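Local structure of aminopentol aminotransferase (Sphingopyxis macrogoltabida, 6HBS) at residues D57-Y62 with Y371-H376; L139-A144 with P196-V201; F202-L207 with Q346-D351; V238-S243 with P309-L314. The protein transfers the amino group of aminopentol (hydrolysed fumonisin B1) to pyruvate with pyridoxal 5'-phosphate as cofactor, a step in the degradation of fumonisin B1. All blocks are in the same frame, centred on the assembly; numbering follows the deposited sequence.

Interaction 1: D57-Y62 with Y371-H376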
# COMPACT_ATOMS: atom_id res chain seq x y z
N ASP A 57 11.75 -23.02 0.57
CA ASP A 57 10.73 -22.16 -0.02
C ASP A 57 11.19 -21.62 -1.39
O ASP A 57 12.01 -20.73 -1.44
CB ASP A 57 10.40 -21.04 0.96
CG ASP A 57 9.50 -19.96 0.39
OD1 ASP A 57 8.65 -20.28 -0.46
OD2 ASP A 57 9.74 -18.78 0.74
N TYR A 58 10.61 -22.13 -2.49
CA TYR A 58 10.96 -21.63 -3.83
C TYR A 58 9.98 -20.54 -4.29
O TYR A 58 10.07 -20.10 -5.42
CB TYR A 58 11.13 -22.78 -4.84
CG TYR A 58 12.37 -23.57 -4.55
CD1 TYR A 58 13.61 -23.10 -4.95
CD2 TYR A 58 12.33 -24.69 -3.74
CE1 TYR A 58 14.78 -23.78 -4.62
CE2 TYR A 58 13.49 -25.36 -3.38
CZ TYR A 58 14.72 -24.92 -3.85
OH TYR A 58 15.88 -25.55 -3.51
N MET A 59 9.11 -20.05 -3.40
CA MET A 59 8.32 -18.84 -3.71
C MET A 59 9.02 -17.57 -3.22
O MET A 59 8.75 -16.49 -3.73
CB MET A 59 6.93 -18.88 -3.09
CG MET A 59 6.06 -19.99 -3.55
SD MET A 59 6.28 -20.41 -5.28
CE MET A 59 5.73 -18.96 -6.15
N CYS A 60 9.92 -17.70 -2.25
CA CYS A 60 10.55 -16.51 -1.61
C CYS A 60 9.46 -15.46 -1.31
O CYS A 60 9.59 -14.27 -1.62
CB CYS A 60 11.62 -15.87 -2.47
SG CYS A 60 13.05 -16.91 -2.82
N ALA A 61 8.38 -15.92 -0.70
CA ALA A 61 7.27 -15.04 -0.26
C ALA A 61 6.63 -14.33 -1.47
O ALA A 61 6.06 -13.26 -1.32
CB ALA A 61 7.82 -14.07 0.76
N TYR A 62 6.73 -14.95 -2.66
CA TYR A 62 6.25 -14.45 -3.97
C TYR A 62 7.06 -13.25 -4.41
O TYR A 62 6.56 -12.38 -5.08
CB TYR A 62 4.74 -14.13 -3.96
CG TYR A 62 3.87 -15.34 -4.09
CD1 TYR A 62 3.51 -16.10 -2.99
CD2 TYR A 62 3.40 -15.73 -5.33
CE1 TYR A 62 2.72 -17.23 -3.12
CE2 TYR A 62 2.58 -16.84 -5.48
CZ TYR A 62 2.24 -17.59 -4.37
OH TYR A 62 1.45 -18.68 -4.56
N TYR A 371 8.63 -26.54 -1.14
CA TYR A 371 7.50 -25.79 -1.65
C TYR A 371 7.86 -25.28 -3.04
O TYR A 371 8.62 -24.34 -3.18
CB TYR A 371 7.15 -24.63 -0.71
CG TYR A 371 5.78 -24.01 -0.92
CD1 TYR A 371 5.46 -23.33 -2.09
CD2 TYR A 371 4.81 -24.09 0.06
CE1 TYR A 371 4.20 -22.75 -2.27
CE2 TYR A 371 3.55 -23.51 -0.10
CZ TYR A 371 3.25 -22.84 -1.27
OH TYR A 371 2.03 -22.28 -1.42
N VAL A 372 7.24 -25.89 -4.05
CA VAL A 372 7.32 -25.45 -5.43
C VAL A 372 5.89 -25.26 -5.95
O VAL A 372 4.92 -25.76 -5.38
CB VAL A 372 8.07 -26.47 -6.30
CG1 VAL A 372 9.55 -26.49 -6.00
CG2 VAL A 372 7.46 -27.86 -6.21
N HIS A 373 5.77 -24.52 -7.06
CA HIS A 373 4.49 -24.01 -7.49
C HIS A 373 4.17 -24.52 -8.88
O HIS A 373 4.99 -24.37 -9.78
CB HIS A 373 4.47 -22.48 -7.43
CG HIS A 373 3.09 -21.90 -7.37
ND1 HIS A 373 2.15 -22.07 -8.37
CD2 HIS A 373 2.52 -21.07 -6.47
CE1 HIS A 373 1.04 -21.45 -8.04
NE2 HIS A 373 1.23 -20.83 -6.86
N PRO A 374 2.98 -25.13 -9.10
CA PRO A 374 2.64 -25.68 -10.41
C PRO A 374 2.11 -24.70 -11.47
O PRO A 374 2.00 -25.13 -12.62
CB PRO A 374 1.52 -26.67 -10.05
CG PRO A 374 0.83 -26.04 -8.91
CD PRO A 374 1.95 -25.44 -8.09
N TYR A 375 1.81 -23.42 -11.11
CA TYR A 375 1.31 -22.47 -12.16
C TYR A 375 1.96 -21.08 -12.13
O TYR A 375 1.83 -20.33 -13.10
CB TYR A 375 -0.23 -22.46 -12.18
CG TYR A 375 -0.93 -21.81 -11.02
CD1 TYR A 375 -0.90 -20.43 -10.84
CD2 TYR A 375 -1.65 -22.57 -10.11
CE1 TYR A 375 -1.55 -19.81 -9.78
CE2 TYR A 375 -2.30 -21.96 -9.03
CZ TYR A 375 -2.27 -20.58 -8.88
OH TYR A 375 -2.89 -20.00 -7.82
N HIS A 376 2.69 -20.73 -11.06
CA HIS A 376 3.28 -19.41 -10.88
C HIS A 376 4.79 -19.57 -10.86
O HIS A 376 5.31 -20.53 -10.27
CB HIS A 376 2.79 -18.77 -9.57
CG HIS A 376 3.14 -17.32 -9.37
ND1 HIS A 376 4.44 -16.90 -9.14
CD2 HIS A 376 2.35 -16.21 -9.30
CE1 HIS A 376 4.45 -15.58 -8.97
NE2 HIS A 376 3.16 -15.13 -9.06
O HOH W 1 0.83 -20.06 -2.44
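Met59 fills the tight part of this contact, its CG 3.6 Å from CE1 of Tyr371 and its SD 3.5 Å from CB of His373. The sulfur approaches the Tyr371 ring obliquely in a Met-aromatic contact and stands at the edge of the His373 imidazole. A bend at chi3 (-65°) brings CE close to the His376 ring, at 3.9 Å from ND1, with one face of Tyr62 against the same methyl. Beside this cluster a backbone bond from Tyr58 N to Tyr371 O (3.1 Å) ties the two segments together. It belongs to the parallel pairing of strands 54-57 and 370-371 in a mixed sheet, and the chain leaves the first strand through an Asx turn in which Asp57 OD1 accepts from Met59 N; OD2 of the same carboxylate bonds to Tyr69. Thr89 of the second subunit packs on Met59, Tyr62 and Tyr371, so the contact lies at the dimer interface, where fold-type I enzymes build their active sites. Away from Met59 the contact is less dry. There a water bridges the hydroxyls of Tyr62 (OH at 2.6 Å) and Tyr371 (OH at 2.7 Å). The partly exposed His376 lies about 6 Å from the cofactor and offers its face to the edge of Tyr62, a T-shaped pair with planes at 81°. An alanine in place of His376 would probably leave that tyrosine edge without a facing ring and open a gap beside Met59 CE. The CB of His376 sits over the centre of the His373 ring, 3.5 Å above its plane.

Interaction 2: L139-A144 with P196-V201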
# COMPACT_ATOMS: atom_id res chain seq x y z
N LEU A 139 -0.39 1.58 -23.40
CA LEU A 139 -0.23 0.27 -24.08
C LEU A 139 0.34 -0.77 -23.10
O LEU A 139 1.44 -0.57 -22.57
CB LEU A 139 0.70 0.44 -25.27
CG LEU A 139 0.18 1.35 -26.39
CD1 LEU A 139 1.15 1.39 -27.57
CD2 LEU A 139 -1.22 0.95 -26.80
N CYS A 140 -0.36 -1.89 -22.95
CA CYS A 140 0.12 -3.01 -22.13
C CYS A 140 0.06 -4.29 -22.97
O CYS A 140 -0.69 -4.37 -23.95
CB CYS A 140 -0.73 -3.17 -20.87
SG CYS A 140 -0.68 -1.69 -19.82
N ALA A 141 0.90 -5.27 -22.62
CA ALA A 141 0.90 -6.58 -23.24
C ALA A 141 -0.33 -7.35 -22.77
O ALA A 141 -0.66 -7.31 -21.58
CB ALA A 141 2.17 -7.30 -22.85
N LYS A 142 -1.01 -8.06 -23.70
CA LYS A 142 -2.10 -8.95 -23.35
C LYS A 142 -1.63 -9.94 -22.28
O LYS A 142 -0.58 -10.56 -22.42
CB LYS A 142 -2.53 -9.83 -24.54
CG LYS A 142 -3.28 -9.11 -25.64
CD LYS A 142 -3.49 -9.95 -26.90
CE LYS A 142 -4.01 -9.13 -28.07
NZ LYS A 142 -2.93 -8.31 -28.68
N GLY A 143 -2.41 -10.03 -21.20
CA GLY A 143 -2.18 -10.95 -20.08
C GLY A 143 -1.05 -10.51 -19.14
O GLY A 143 -0.72 -11.25 -18.25
N ALA A 144 -0.44 -9.34 -19.33
CA ALA A 144 0.63 -8.92 -18.44
C ALA A 144 0.04 -8.39 -17.12
O ALA A 144 -0.89 -7.58 -17.14
CB ALA A 144 1.49 -7.88 -19.09
N PRO A 196 10.06 -7.02 -17.92
CA PRO A 196 11.34 -7.21 -18.58
C PRO A 196 11.51 -8.61 -19.20
O PRO A 196 12.37 -8.77 -20.05
CB PRO A 196 12.40 -6.96 -17.50
CG PRO A 196 11.66 -7.20 -16.20
CD PRO A 196 10.19 -6.94 -16.45
N PHE A 197 10.69 -9.56 -18.79
CA PHE A 197 10.46 -10.80 -19.55
C PHE A 197 9.00 -11.21 -19.35
O PHE A 197 8.26 -10.56 -18.56
CB PHE A 197 11.49 -11.88 -19.19
CG PHE A 197 11.54 -12.35 -17.76
CD1 PHE A 197 12.32 -11.69 -16.82
CD2 PHE A 197 10.87 -13.51 -17.39
CE1 PHE A 197 12.39 -12.17 -15.51
CE2 PHE A 197 10.93 -13.98 -16.08
CZ PHE A 197 11.68 -13.30 -15.14
N ARG A 198 8.55 -12.26 -20.05
CA ARG A 198 7.21 -12.76 -19.89
C ARG A 198 7.18 -13.65 -18.66
O ARG A 198 7.82 -14.73 -18.64
CB ARG A 198 6.76 -13.54 -21.13
CG ARG A 198 5.31 -14.02 -21.06
CD ARG A 198 4.35 -12.85 -21.15
NE ARG A 198 2.98 -13.32 -21.22
CZ ARG A 198 1.92 -12.53 -21.39
NH1 ARG A 198 2.06 -11.21 -21.32
NH2 ARG A 198 0.76 -13.09 -21.64
N HIS A 199 6.47 -13.20 -17.61
CA HIS A 199 6.37 -13.90 -16.34
C HIS A 199 4.92 -13.89 -15.86
O HIS A 199 4.52 -13.03 -15.06
CB HIS A 199 7.40 -13.39 -15.30
CG HIS A 199 7.47 -11.90 -15.08
ND1 HIS A 199 6.38 -11.13 -14.73
CD2 HIS A 199 8.54 -11.07 -15.04
CE1 HIS A 199 6.77 -9.87 -14.55
NE2 HIS A 199 8.10 -9.81 -14.71
N GLU A 200 4.12 -14.84 -16.38
CA GLU A 200 2.69 -14.90 -16.05
C GLU A 200 2.29 -16.32 -15.68
O GLU A 200 2.92 -17.29 -16.11
CB GLU A 200 1.85 -14.38 -17.22
CG GLU A 200 2.21 -12.96 -17.63
CD GLU A 200 2.02 -11.90 -16.54
OE1 GLU A 200 2.71 -10.85 -16.59
OE2 GLU A 200 1.18 -12.12 -15.68
N VAL A 201 1.15 -16.40 -14.98
CA VAL A 201 0.60 -17.66 -14.49
C VAL A 201 0.09 -18.53 -15.64
O VAL A 201 -0.40 -18.04 -16.64
CB VAL A 201 -0.48 -17.45 -13.42
CG1 VAL A 201 0.11 -16.79 -12.18
CG2 VAL A 201 -1.69 -16.68 -13.97
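Arg198 grips the carbonyl oxygen of Lys142 end-on, with NH1 at 2.9 Å and NH2 at 3.0 Å from that one O atom. Neither bond is straight (about 140° at the hydrogens), as expected when two donors share a single acceptor, yet the oxygen lies close to the guanidinium plane. Behind the grip, NE makes a salt bridge to Glu203, so the group is held at two places, which limits its rotation. Next outward comes Glu200, whose CG lies over one guanidinium face, toward the rim. A bend at chi2 (-60°) turns CD of Glu200 toward the turn, to 3.3 Å from Gly143 O, while OE1 comes 3.4 Å from CA of Ala144 and accepts from Tyr145 N. An alanine in place of Arg198 would probably leave Lys142 O without these two donors and Glu203 without its charged mate. The turn itself is type II, from Ala141 to Ala144, closed by Ala144 N to Ala141 O. Gly143 takes a positive phi of 75° in it, and a CB there would collide with Arg198 NH2. Farther along the turn, CB of Ala144 packs 4.0 Å from NH1 of Arg198. The arrangement pins a turn that follows on strand 137-141 of the seven-stranded sheet typical of fold-type I enzymes; Tyr145, His146 and Gly147, which come after the turn, and His199, next to Arg198, belong to the pyridoxal phosphate pocket.

Interaction 3: F202-L207 with Q346-D351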
# COMPACT_ATOMS: atom_id res chain seq x y z
N PHE A 202 0.20 -19.84 -15.43
CA PHE A 202 -0.32 -20.87 -16.34
C PHE A 202 0.29 -20.75 -17.74
O PHE A 202 -0.24 -21.32 -18.68
CB PHE A 202 -1.85 -20.81 -16.42
CG PHE A 202 -2.54 -21.23 -15.15
CD1 PHE A 202 -2.64 -22.57 -14.81
CD2 PHE A 202 -3.04 -20.29 -14.27
CE1 PHE A 202 -3.27 -22.95 -13.65
CE2 PHE A 202 -3.66 -20.67 -13.09
CZ PHE A 202 -3.77 -22.00 -12.78
N GLU A 203 1.42 -20.06 -17.88
CA GLU A 203 2.01 -19.83 -19.18
C GLU A 203 3.54 -19.96 -19.06
O GLU A 203 4.13 -19.54 -18.05
CB GLU A 203 1.56 -18.45 -19.67
CG GLU A 203 2.13 -18.06 -21.02
CD GLU A 203 1.79 -16.63 -21.46
OE1 GLU A 203 2.53 -16.07 -22.29
OE2 GLU A 203 0.79 -16.09 -20.94
N ASP A 204 4.15 -20.54 -20.10
CA ASP A 204 5.60 -20.65 -20.20
C ASP A 204 6.17 -19.24 -20.22
O ASP A 204 5.56 -18.29 -20.75
CB ASP A 204 6.06 -21.45 -21.44
CG ASP A 204 5.65 -22.92 -21.42
OD1 ASP A 204 5.76 -23.58 -20.37
OD2 ASP A 204 5.20 -23.42 -22.47
N GLN A 205 7.32 -19.10 -19.56
CA GLN A 205 8.06 -17.85 -19.53
C GLN A 205 8.94 -17.75 -20.79
O GLN A 205 9.22 -18.75 -21.45
CB GLN A 205 8.88 -17.74 -18.24
CG GLN A 205 7.98 -17.71 -17.02
CD GLN A 205 8.69 -17.27 -15.76
OE1 GLN A 205 8.19 -16.38 -15.07
NE2 GLN A 205 9.81 -17.90 -15.44
N ALA A 206 9.34 -16.52 -21.10
CA ALA A 206 10.18 -16.22 -22.22
C ALA A 206 10.97 -14.95 -21.94
O ALA A 206 10.38 -13.96 -21.44
CB ALA A 206 9.33 -16.06 -23.45
N LEU A 207 12.26 -14.96 -22.28
CA LEU A 207 13.10 -13.79 -22.20
C LEU A 207 12.63 -12.72 -23.21
O LEU A 207 12.02 -13.06 -24.25
CB LEU A 207 14.55 -14.18 -22.49
CG LEU A 207 15.13 -15.29 -21.60
CD1 LEU A 207 16.59 -15.50 -21.92
CD2 LEU A 207 14.95 -14.99 -20.13
N GLN A 346 9.89 -21.00 -14.17
CA GLN A 346 8.59 -21.61 -14.35
C GLN A 346 8.87 -23.07 -14.72
O GLN A 346 9.63 -23.34 -15.67
CB GLN A 346 7.82 -20.87 -15.44
CG GLN A 346 6.39 -21.33 -15.65
CD GLN A 346 5.44 -20.62 -14.71
OE1 GLN A 346 5.47 -20.88 -13.51
NE2 GLN A 346 4.61 -19.73 -15.26
N ILE A 347 8.31 -23.99 -13.97
CA ILE A 347 8.63 -25.42 -14.10
C ILE A 347 7.31 -26.17 -14.30
O ILE A 347 6.59 -26.45 -13.37
CB ILE A 347 9.42 -25.93 -12.88
CG1 ILE A 347 10.72 -25.13 -12.67
CG2 ILE A 347 9.70 -27.42 -13.02
CD1 ILE A 347 11.49 -25.48 -11.39
N PHE A 348 6.99 -26.39 -15.58
CA PHE A 348 5.83 -27.11 -15.99
C PHE A 348 6.22 -28.48 -16.59
O PHE A 348 7.41 -28.73 -16.88
CB PHE A 348 5.10 -26.32 -17.08
CG PHE A 348 4.40 -25.04 -16.66
CD1 PHE A 348 4.31 -24.64 -15.34
CD2 PHE A 348 3.79 -24.24 -17.63
CE1 PHE A 348 3.66 -23.46 -14.99
CE2 PHE A 348 3.16 -23.05 -17.27
CZ PHE A 348 3.08 -22.68 -15.95
N PHE A 349 5.22 -29.33 -16.79
CA PHE A 349 5.37 -30.58 -17.53
C PHE A 349 4.95 -30.40 -19.00
O PHE A 349 3.92 -29.79 -19.31
CB PHE A 349 4.57 -31.67 -16.82
CG PHE A 349 5.25 -32.18 -15.58
CD1 PHE A 349 5.21 -31.45 -14.40
CD2 PHE A 349 5.95 -33.37 -15.59
CE1 PHE A 349 5.86 -31.88 -13.26
CE2 PHE A 349 6.60 -33.81 -14.44
CZ PHE A 349 6.56 -33.06 -13.28
N ALA A 350 5.73 -30.98 -19.92
CA ALA A 350 5.29 -31.05 -21.33
C ALA A 350 4.02 -31.91 -21.40
O ALA A 350 3.86 -32.80 -20.61
CB ALA A 350 6.39 -31.61 -22.21
N ASP A 351 3.08 -31.57 -22.30
CA ASP A 351 1.87 -32.39 -22.59
C ASP A 351 1.01 -32.57 -21.34
O ASP A 351 0.53 -33.69 -21.06
CB ASP A 351 2.24 -33.78 -23.14
CG ASP A 351 3.19 -33.71 -24.32
OD1 ASP A 351 2.88 -32.95 -25.25
OD2 ASP A 351 4.25 -34.38 -24.27
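Gln346 and Phe348 both project from their strand toward the 202-207 segment, and each meets it with a different kind of surface. Gln346 comes with its amide: NE2 donates to Glu203 O at 2.8 Å in a fairly straight bond (161°), the oxygen lying close to the amide plane. Its CG stands anti to the backbone N (chi1 -175°), and a bend at chi2 turns CD toward the segment. Phe348 comes with its edge. CE2 approaches Glu203 N at 3.5 Å, near the ring plane, and the carbonyl carbon of Phe202 also lies at this edge. One face of the same ring carries CG of Gln346, 3.5 Å above the plane and toward the rim, so the two side chains pack on each other as well as on the segment opposite. Asp204 crosses Phe348 obliquely, with OD1 3.4 Å from CD2 and the carboxylate turned 47° from the ring; its OD2 is held in a salt bridge by Lys337. Gln205 crosses Gln346 at about a right angle, CG against CB at 3.5 Å, an apolar touch between two polar residues, while its NE2 is given to Met344 O. The side chain of Glu203 starts away from the strand, and its backbone N and O are what meet Phe348 and Gln346. The contact thus seats the connection between strands 197-198 and 206-207 on the two-stranded antiparallel sheet of 336-339 and 346-349, consistent with the junction between the large cofactor-binding domain and the C-terminal domain of a class-III aminotransferase.

Interaction 4: V238-S243 with P309-L314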
# COMPACT_ATOMS: atom_id res chain seq x y z
N VAL A 238 17.56 -10.02 -11.95
CA VAL A 238 18.12 -10.04 -13.31
C VAL A 238 19.47 -9.30 -13.31
O VAL A 238 20.43 -9.75 -13.93
CB VAL A 238 17.13 -9.46 -14.34
CG1 VAL A 238 17.77 -9.29 -15.72
CG2 VAL A 238 15.88 -10.31 -14.44
N ALA A 239 19.55 -8.17 -12.63
CA ALA A 239 20.71 -7.32 -12.62
C ALA A 239 20.66 -6.42 -11.38
O ALA A 239 19.65 -6.44 -10.67
CB ALA A 239 20.72 -6.50 -13.90
N ARG A 240 21.74 -5.63 -11.18
CA ARG A 240 21.84 -4.65 -10.07
C ARG A 240 21.29 -3.28 -10.53
O ARG A 240 21.42 -2.24 -9.86
CB ARG A 240 23.30 -4.56 -9.59
CG ARG A 240 23.77 -5.81 -8.85
CD ARG A 240 25.24 -5.78 -8.47
NE ARG A 240 25.62 -6.87 -7.58
CZ ARG A 240 25.95 -8.11 -7.98
NH1 ARG A 240 25.97 -8.38 -9.27
NH2 ARG A 240 26.18 -9.06 -7.10
N ASP A 241 20.62 -3.29 -11.68
CA ASP A 241 20.00 -2.16 -12.31
C ASP A 241 18.72 -2.69 -12.97
O ASP A 241 18.35 -3.87 -12.78
CB ASP A 241 21.04 -1.50 -13.24
CG ASP A 241 20.74 -0.08 -13.72
OD1 ASP A 241 19.57 0.35 -13.68
OD2 ASP A 241 21.68 0.60 -14.10
N CYS A 242 18.01 -1.82 -13.69
CA CYS A 242 16.83 -2.19 -14.41
C CYS A 242 17.13 -3.45 -15.22
O CYS A 242 18.22 -3.57 -15.79
CB CYS A 242 16.41 -1.05 -15.32
SG CYS A 242 14.91 -1.39 -16.29
N SER A 243 16.18 -4.38 -15.26
CA SER A 243 16.37 -5.68 -15.84
C SER A 243 16.61 -5.62 -17.36
O SER A 243 16.91 -6.65 -17.92
CB SER A 243 15.20 -6.55 -15.53
OG SER A 243 15.03 -6.71 -14.13
N PRO A 309 28.15 -10.58 -3.67
CA PRO A 309 27.79 -11.43 -4.81
C PRO A 309 26.45 -12.17 -4.61
O PRO A 309 26.29 -13.38 -4.95
CB PRO A 309 28.99 -12.40 -4.85
CG PRO A 309 29.38 -12.58 -3.43
CD PRO A 309 29.18 -11.21 -2.81
N TYR A 310 25.44 -11.45 -4.10
CA TYR A 310 24.16 -12.08 -3.81
C TYR A 310 23.57 -12.64 -5.12
O TYR A 310 22.94 -13.71 -5.13
CB TYR A 310 23.20 -11.08 -3.14
CG TYR A 310 22.51 -10.20 -4.14
CD1 TYR A 310 23.15 -9.10 -4.67
CD2 TYR A 310 21.29 -10.56 -4.68
CE1 TYR A 310 22.59 -8.35 -5.67
CE2 TYR A 310 20.70 -9.81 -5.68
CZ TYR A 310 21.36 -8.72 -6.18
OH TYR A 310 20.82 -7.98 -7.16
N LEU A 311 23.73 -11.89 -6.21
CA LEU A 311 23.04 -12.19 -7.48
C LEU A 311 23.65 -13.46 -8.09
O LEU A 311 22.94 -14.37 -8.49
CB LEU A 311 23.17 -10.98 -8.43
CG LEU A 311 22.53 -11.14 -9.81
CD1 LEU A 311 21.04 -11.45 -9.71
CD2 LEU A 311 22.75 -9.89 -10.64
N GLU A 312 24.99 -13.51 -8.11
CA GLU A 312 25.72 -14.66 -8.66
C GLU A 312 25.39 -15.90 -7.84
O GLU A 312 25.12 -16.98 -8.40
CB GLU A 312 27.21 -14.34 -8.69
CG GLU A 312 27.55 -13.20 -9.62
CD GLU A 312 27.24 -11.81 -9.09
OE1 GLU A 312 27.07 -11.64 -7.88
OE2 GLU A 312 27.11 -10.93 -9.91
N THR A 313 25.29 -15.72 -6.51
CA THR A 313 24.95 -16.83 -5.64
C THR A 313 23.57 -17.41 -6.01
O THR A 313 23.41 -18.65 -6.18
CB THR A 313 25.03 -16.40 -4.17
OG1 THR A 313 26.37 -15.97 -3.94
CG2 THR A 313 24.65 -17.49 -3.20
N LEU A 314 22.54 -16.56 -6.09
CA LEU A 314 21.16 -17.10 -6.27
C LEU A 314 20.98 -17.64 -7.71
O LEU A 314 20.27 -18.57 -7.92
CB LEU A 314 20.08 -16.09 -5.88
CG LEU A 314 19.96 -14.78 -6.66
CD1 LEU A 314 19.05 -14.95 -7.87
CD2 LEU A 314 19.42 -13.69 -5.72
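The guanidinium of Arg240 carries Leu311 CB over one face, 3.8 Å from NH2, and meets the carboxylate of Glu312 and the carbonyl carbon of Pro309 at its edge. Leu311 CB also lies over one face of the Tyr310 ring, toward the rim, so one methylene packs against two flat groups whose planes stand 72° apart. Tyr310 and Arg240 slide past each other in opposite directions, CE1 3.9 Å from NE, and the phenol ends at Phe236 O. The salt bridge is two-pronged: NH1 reaches OE2 of Glu312 at 2.9 Å and NH2 reaches OE1 at 2.8 Å. Each oxygen uses its syn lone pair, and the two groups are nearly coplanar, at 7°. Arg240 runs extended from CG to NE, and chi4 (84°) then turns CZ out of that line. Beside the bridge, Leu311 CD2 rests 3.8 Å from CA of Ala239. Ile305 O takes the NE hydrogen and Thr308 O another from NH2, so four bonds hold the guanidinium and leave it little freedom to turn. The charges of Arg240 and Glu312 are likely to offset each other, fastening the 238-243 loop to the first turn of helix 310-332, where Pro309 occupies the N-cap position.

Overall arrangement
Interactions 1, 2 and 3 touch one another in turn near the cofactor. Interaction 3 joins the other two: Tyr375 O of interaction 1 lies 2.9 Å from Phe202 N, a probable hydrogen bond, and Glu203 OE1 lies 3.0 Å from Arg198 NE of interaction 2. Interactions 1 and 2 also meet directly, through His376 and Val201. His199 of interaction 2 touches pyridoxal phosphate, and the side chains of His376 and Glu200 each come within about 6 Å of it, whereas Gln205 of interaction 3 stays about 10 Å off. Interaction 4 meets only interaction 2 of the other three, notably through Pro196 and Ser243 (CB to CB 3.5 Å), with Val238 about 11 Å from the cofactor.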